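Exodeoxyribonuclease (PDB 2JC5) probably cleaves the DNA backbone at apurinic or apyrimidinic sites as a magnesium- or manganese-dependent endonuclease of the AP/ExoA repair family. Local coordinates at residues H154-W162 / R193-Y202. Numbering follows the deposited sequence.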
loop_
_atom_site.group_PDB
_atom_site.type_symbol
_atom_site.label_atom_id
_atom_site.label_comp_id
_atom_site.label_asym_id
_atom_site.label_seq_id
_atom_site.Cartn_x
_atom_site.Cartn_y
_atom_site.Cartn_z
ATOM N N HIS A 154 1.394 13.506 -3.190
ATOM C CA HIS A 154 2.643 14.252 -3.055
ATOM C C HIS A 154 2.614 15.640 -3.708
ATOM O O HIS A 154 2.920 16.636 -3.052
ATOM C CB HIS A 154 3.779 13.392 -3.611
ATOM C CG HIS A 154 5.143 13.979 -3.455
ATOM N ND1 HIS A 154 6.199 13.578 -4.247
ATOM C CD2 HIS A 154 5.612 14.976 -2.669
ATOM C CE1 HIS A 154 7.277 14.277 -3.913
ATOM N NE2 HIS A 154 6.946 15.134 -2.963
ATOM N N GLN A 155 2.233 15.698 -4.980
ATOM C CA GLN A 155 2.327 16.901 -5.810
ATOM C C GLN A 155 0.981 17.196 -6.452
ATOM O O GLN A 155 0.084 16.368 -6.393
ATOM C CB GLN A 155 3.352 16.677 -6.925
ATOM C CG GLN A 155 4.740 16.301 -6.446
ATOM C CD GLN A 155 5.745 16.306 -7.578
ATOM O OE1 GLN A 155 5.849 15.346 -8.341
ATOM N NE2 GLN A 155 6.478 17.399 -7.703
ATOM N N ASN A 156 0.860 18.349 -7.109
ATOM C CA ASN A 156 -0.408 18.726 -7.735
ATOM C C ASN A 156 -0.897 17.676 -8.728
ATOM O O ASN A 156 -2.098 17.396 -8.815
ATOM C CB ASN A 156 -0.291 20.075 -8.446
ATOM C CG ASN A 156 -0.093 21.230 -7.501
ATOM O OD1 ASN A 156 -0.275 21.106 -6.304
ATOM N ND2 ASN A 156 0.260 22.381 -8.059
ATOM N N ILE A 157 0.041 17.100 -9.473
ATOM C CA ILE A 157 -0.283 16.065 -10.457
ATOM C C ILE A 157 -0.965 14.831 -9.849
ATOM O O ILE A 157 -1.653 14.081 -10.540
ATOM C CB ILE A 157 0.991 15.632 -11.228
ATOM C CG1 ILE A 157 0.667 14.740 -12.421
ATOM C CG2 ILE A 157 2.021 14.959 -10.333
ATOM C CD1 ILE A 157 1.847 14.335 -13.269
ATOM N N ASP A 158 -0.767 14.632 -8.558
ATOM C CA ASP A 158 -1.236 13.425 -7.873
ATOM C C ASP A 158 -2.701 13.454 -7.423
ATOM O O ASP A 158 -3.184 12.481 -6.854
ATOM C CB ASP A 158 -0.303 13.149 -6.697
ATOM C CG ASP A 158 1.102 12.849 -7.146
ATOM O OD1 ASP A 158 1.244 11.972 -8.030
ATOM O OD2 ASP A 158 2.054 13.473 -6.623
ATOM N N LEU A 159 -3.414 14.553 -7.659
ATOM C CA LEU A 159 -4.853 14.553 -7.410
ATOM C C LEU A 159 -5.580 15.528 -8.335
ATOM O O LEU A 159 -4.989 16.480 -8.858
ATOM C CB LEU A 159 -5.160 14.816 -5.932
ATOM C CG LEU A 159 -4.958 16.245 -5.414
ATOM C CD1 LEU A 159 -5.564 16.399 -4.033
ATOM C CD2 LEU A 159 -3.470 16.644 -5.389
ATOM N N LYS A 160 -6.864 15.259 -8.543
ATOM C CA LYS A 160 -7.669 16.040 -9.475
ATOM C C LYS A 160 -7.857 17.465 -8.957
ATOM O O LYS A 160 -7.671 18.436 -9.705
ATOM C CB LYS A 160 -9.026 15.370 -9.684
ATOM C CG LYS A 160 -10.088 16.182 -10.453
ATOM C CD LYS A 160 -9.651 16.628 -11.842
ATOM C CE LYS A 160 -9.518 15.467 -12.790
ATOM N NZ LYS A 160 -9.271 15.911 -14.204
ATOM N N ASN A 161 -8.244 17.593 -7.686
ATOM C CA ASN A 161 -8.544 18.920 -7.120
ATOM C C ASN A 161 -7.455 19.334 -6.153
ATOM O O ASN A 161 -7.643 19.318 -4.940
ATOM C CB ASN A 161 -9.902 18.910 -6.416
ATOM C CG ASN A 161 -10.321 20.280 -5.950
ATOM O OD1 ASN A 161 -9.657 21.269 -6.255
ATOM N ND2 ASN A 161 -11.420 20.346 -5.209
ATOM N N TRP A 162 -6.298 19.668 -6.687
ATOM C CA TRP A 162 -5.209 20.126 -5.847
ATOM C C TRP A 162 -5.483 21.525 -5.312
ATOM O O TRP A 162 -5.063 21.859 -4.208
ATOM C CB TRP A 162 -3.883 20.065 -6.592
ATOM C CG TRP A 162 -3.732 20.972 -7.772
ATOM C CD1 TRP A 162 -3.906 20.639 -9.070
ATOM C CD2 TRP A 162 -3.300 22.336 -7.755
ATOM N NE1 TRP A 162 -3.654 21.713 -9.871
ATOM C CE2 TRP A 162 -3.260 22.767 -9.091
ATOM C CE3 TRP A 162 -2.925 23.226 -6.740
ATOM C CZ2 TRP A 162 -2.887 24.056 -9.446
ATOM C CZ3 TRP A 162 -2.567 24.513 -7.099
ATOM C CH2 TRP A 162 -2.538 24.906 -8.433
ATOM N N ARG A 193 5.777 7.265 -10.148
ATOM C CA ARG A 193 6.142 8.598 -10.631
ATOM C C ARG A 193 7.455 8.541 -11.379
ATOM O O ARG A 193 7.665 9.307 -12.321
ATOM C CB ARG A 193 6.227 9.569 -9.462
ATOM C CG ARG A 193 6.545 10.987 -9.817
ATOM C CD ARG A 193 5.623 11.593 -10.821
ATOM N NE ARG A 193 4.227 11.582 -10.403
ATOM C CZ ARG A 193 3.205 11.099 -11.104
ATOM N NH1 ARG A 193 3.363 10.528 -12.293
ATOM N NH2 ARG A 193 1.977 11.178 -10.589
ATOM N N THR A 194 8.331 7.621 -10.985
ATOM C CA THR A 194 9.600 7.455 -11.669
ATOM C C THR A 194 9.409 6.819 -13.031
ATOM O O THR A 194 10.022 7.254 -14.022
ATOM C CB THR A 194 10.594 6.689 -10.780
ATOM O OG1 THR A 194 10.970 7.549 -9.702
ATOM C CG2 THR A 194 11.849 6.302 -11.542
ATOM N N LEU A 195 8.574 5.790 -13.102
ATOM C CA LEU A 195 8.283 5.133 -14.382
ATOM C C LEU A 195 7.570 6.057 -15.373
ATOM O O LEU A 195 7.867 6.019 -16.568
ATOM C CB LEU A 195 7.419 3.875 -14.189
ATOM C CG LEU A 195 8.136 2.652 -13.628
ATOM C CD1 LEU A 195 7.165 1.585 -13.193
ATOM C CD2 LEU A 195 9.127 2.095 -14.665
ATOM N N TYR A 196 6.607 6.840 -14.874
ATOM C CA TYR A 196 5.702 7.624 -15.721
ATOM C C TYR A 196 5.576 9.047 -15.172
ATOM O O TYR A 196 4.581 9.398 -14.556
ATOM C CB TYR A 196 4.323 6.952 -15.770
ATOM C CG TYR A 196 4.394 5.508 -16.185
ATOM C CD1 TYR A 196 4.965 5.143 -17.394
ATOM C CD2 TYR A 196 3.935 4.498 -15.355
ATOM C CE1 TYR A 196 5.059 3.795 -17.779
ATOM C CE2 TYR A 196 4.029 3.162 -15.722
ATOM C CZ TYR A 196 4.589 2.809 -16.935
ATOM O OH TYR A 196 4.663 1.473 -17.282
ATOM N N PRO A 197 6.606 9.873 -15.369
ATOM C CA PRO A 197 6.656 11.203 -14.782
ATOM C C PRO A 197 5.419 12.076 -14.979
ATOM O O PRO A 197 5.095 12.861 -14.095
ATOM C CB PRO A 197 7.861 11.824 -15.475
ATOM C CG PRO A 197 8.751 10.659 -15.701
ATOM C CD PRO A 197 7.846 9.557 -16.096
ATOM N N ASP A 198 4.745 11.940 -16.116
ATOM C CA ASP A 198 3.652 12.836 -16.486
ATOM C C ASP A 198 2.280 12.217 -16.406
ATOM O O ASP A 198 1.302 12.837 -16.796
ATOM C CB ASP A 198 3.893 13.352 -17.910
ATOM C CG ASP A 198 5.143 14.175 -17.998
ATOM O OD1 ASP A 198 5.318 15.050 -17.123
ATOM O OD2 ASP A 198 5.970 13.931 -18.900
ATOM N N VAL A 199 2.187 11.011 -15.858
ATOM C CA VAL A 199 0.910 10.301 -15.857
ATOM C C VAL A 199 0.356 10.315 -14.428
ATOM O O VAL A 199 0.987 9.744 -13.522
ATOM C CB VAL A 199 1.078 8.860 -16.355
ATOM C CG1 VAL A 199 -0.259 8.136 -16.360
ATOM C CG2 VAL A 199 1.701 8.861 -17.749
ATOM N N PRO A 200 -0.793 10.990 -14.211
ATOM C CA PRO A 200 -1.266 11.151 -12.833
ATOM C C PRO A 200 -1.305 9.849 -12.015
ATOM O O PRO A 200 -0.788 9.806 -10.888
ATOM C CB PRO A 200 -2.650 11.764 -13.014
ATOM C CG PRO A 200 -2.497 12.601 -14.253
ATOM C CD PRO A 200 -1.650 11.729 -15.161
ATOM N N GLY A 201 -1.960 8.821 -12.525
ATOM C CA GLY A 201 -1.991 7.538 -11.841
ATOM C C GLY A 201 -2.821 7.477 -10.578
ATOM O O GLY A 201 -2.423 6.825 -9.613
ATOM N N TYR A 202 -3.973 8.146 -10.560
ATOM C CA TYR A 202 -4.839 8.103 -9.378
ATOM C C TYR A 202 -5.173 6.655 -9.026
ATOM O O TYR A 202 -5.371 5.818 -9.899
ATOM C CB TYR A 202 -6.167 8.850 -9.583
ATOM C CG TYR A 202 -6.102 10.250 -10.126
ATOM C CD1 TYR A 202 -5.055 11.108 -9.832
ATOM C CD2 TYR A 202 -7.132 10.741 -10.926
ATOM C CE1 TYR A 202 -5.023 12.420 -10.332
ATOM C CE2 TYR A 202 -7.104 12.035 -11.427
ATOM C CZ TYR A 202 -6.049 12.865 -11.142
ATOM O OH TYR A 202 -6.045 14.127 -11.674
HETATM O O HOH W 1 4.385 12.954 -7.823
HETATM O O HOH W 2 -3.591 15.242 -12.014
#
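Arg193, in the short helix 191-195, reaches Asp158 of the 3-10 segment 156-158 in a one-nitrogen salt bridge. Its NH2 lies 2.8 Å from Asp158 OD1, met nearly along the C-O axis; the N-H...O angle is 164° and the two flat groups are only 19° apart. Arg193 CG stands anti to the backbone N (chi1 -178°), and bends at chi2 and chi3 curl the chain back, so that the guanidinium also serves its own segment: NH1 donates to Val199 O (2.8 Å) and, weakly, to Tyr196 O, while NH2 donates to Pro200 O. NE donates a hydrogen bond to a water that in turn donates to Asp158 OD2. Asp158 OD2 takes the Gln155 backbone N-H on its anti lone pair.

Ile157 CD1 lies over one guanidinium face, off toward its rim, and the same methyl meets the type I turn at Tyr196-Val199, 3.7 Å from Pro197 O. Pro200 then lays its CB 3.5 Å from Ile157 O. Finally the Tyr202 ring lies along the backbone of 158-160, with CE1 3.6 Å from Leu159 CA and Tyr202 OH 3.3 Å from Lys160 CA; a second water bridges that hydroxyl to Ile157 O.

Arg219, from strand 217-225, adds a second salt bridge to Asp158 OD1. The buried carboxylate thus joins three parts of the DNase I-like fold: the loop 154-162, the short helix 191-195 and strand 217-225. With two arginines on one oxygen, Asp158 is probably held ionised, and its charge should offset the closeness of the two cations.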